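Heme oxygenase (Leptospira interrogans, PDB 5KZL) probably catalyses the oxygen-dependent breakdown of heme to biliverdin, releasing iron and carbon monoxide. Local coordinates at residues N152-E155 with G156-I159. The protein carries 1 engineered substitution. Sequence-based numbering, arbitrary orientation.
Sequences NLPE and GKGI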
loop_
_atom_site.group_PDB
_atom_site.type_symbol
_atom_site.label_atom_id
_atom_site.label_comp_id
_atom_site.label_asym_id
_atom_site.label_seq_id
_atom_site.Cartn_x
_atom_site.Cartn_y
_atom_site.Cartn_z
ATOM N N ASN A 152 17.381 -0.283 -14.871
ATOM C CA ASN A 152 18.718 0.303 -14.925
ATOM C C ASN A 152 18.630 1.779 -14.520
ATOM O O ASN A 152 19.083 2.679 -15.241
ATOM C CB ASN A 152 19.381 0.095 -16.314
ATOM C CG ASN A 152 20.870 0.323 -16.279
ATOM O OD1 ASN A 152 21.469 0.562 -15.226
ATOM N ND2 ASN A 152 21.491 0.316 -17.442
ATOM N N LEU A 153 17.984 2.034 -13.366
ATOM C CA LEU A 153 17.745 3.390 -12.899
ATOM C C LEU A 153 18.992 4.122 -12.437
ATOM O O LEU A 153 19.862 3.493 -11.831
ATOM C CB LEU A 153 16.717 3.391 -11.746
ATOM C CG LEU A 153 15.290 2.918 -12.064
ATOM C CD1 LEU A 153 14.428 2.950 -10.813
ATOM C CD2 LEU A 153 14.645 3.783 -13.157
ATOM N N PRO A 154 19.050 5.469 -12.610
ATOM C CA PRO A 154 20.178 6.227 -12.025
ATOM C C PRO A 154 20.126 6.122 -10.497
ATOM O O PRO A 154 19.052 5.889 -9.920
ATOM C CB PRO A 154 19.915 7.678 -12.448
ATOM C CG PRO A 154 18.797 7.636 -13.422
ATOM C CD PRO A 154 18.059 6.358 -13.250
ATOM N N GLU A 155 21.282 6.294 -9.850
ATOM C CA GLU A 155 21.436 6.272 -8.401
ATOM C C GLU A 155 20.474 7.254 -7.735
ATOM O O GLU A 155 20.455 8.429 -8.090
ATOM C CB GLU A 155 22.899 6.619 -8.041
ATOM C CG GLU A 155 23.250 6.424 -6.574
ATOM C CD GLU A 155 23.086 5.020 -6.030
ATOM O OE1 GLU A 155 23.632 4.069 -6.636
ATOM O OE2 GLU A 155 22.418 4.877 -4.982
ATOM N N GLY A 156 19.646 6.734 -6.830
ATOM C CA GLY A 156 18.676 7.506 -6.056
ATOM C C GLY A 156 17.479 8.090 -6.784
ATOM O O GLY A 156 16.762 8.912 -6.214
ATOM N N LYS A 157 17.229 7.671 -8.029
ATOM C CA LYS A 157 16.098 8.177 -8.821
ATOM C C LYS A 157 15.035 7.104 -9.071
ATOM O O LYS A 157 15.356 5.920 -9.176
ATOM C CB LYS A 157 16.582 8.755 -10.166
ATOM C CG LYS A 157 17.492 9.991 -10.055
ATOM C CD LYS A 157 16.700 11.297 -10.094
ATOM C CE LYS A 157 17.431 12.409 -10.810
ATOM N NZ LYS A 157 18.403 13.096 -9.926
ATOM N N GLY A 158 13.782 7.554 -9.146
ATOM C CA GLY A 158 12.611 6.744 -9.464
ATOM C C GLY A 158 12.247 5.649 -8.489
ATOM O O GLY A 158 11.528 4.730 -8.869
ATOM N N ILE A 159 12.716 5.735 -7.234
ATOM C CA ILE A 159 12.437 4.720 -6.204
ATOM C C ILE A 159 11.961 5.356 -4.900
ATOM O O ILE A 159 12.005 4.673 -3.878
ATOM C CB ILE A 159 13.691 3.823 -5.941
ATOM C CG1 ILE A 159 14.936 4.700 -5.554
ATOM C CG2 ILE A 159 13.958 2.870 -7.110
ATOM C CD1 ILE A 159 16.025 3.996 -4.796
HETATM O O HOH W 1 17.321 4.157 -8.387
HETATM O O HOH W 2 19.733 4.296 -4.611
#
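P154 and K157 meet at the two ends of a tight turn: the proline ring and the aliphatic start of the lysine cross at about a right angle, with P154 CG 4.1 Å from K157 CB. With chi1 at -64°, K157 CG lies opposite its own carbonyl carbon and comes close to P154 CB; further bends at chi2, chi3 and chi4 carry NZ off from the turn. The backbone of the turn closes through one hydrogen bond, K157 N to P154 O at 3.2 Å, with a nearly straight N-H...O angle of 161°. Water 1 gives P154 O a second donor and also donates to K157 O, so it ties together the carbonyls of both end residues. At the corner, G156 takes up positive phi (70°), a backbone conformation that glycine adopts readily. The E155 chain, bent at chi2, curls back so that OE2 lies near G156 N; water 2 donates to OE2 at 2.8 Å and accepts a weak bond from G156 N. On the apolar side, the side chains of L153 and I159 run antiparallel alongside one another. Branch CD1 of L153 touches CG2 of I159 at 3.7 Å and also rests against K157 O, 3.5 Å away. F91 of helix 82-93 is touched by the side chains of L153, P154 and K157, and F92 by L153, which places the loop against that helix. Residues P154 to K157 form a type II beta turn, with glycine in its third position, inside the loop that links helix 125-151 to helix 170-183 in the all-helical heme oxygenase fold.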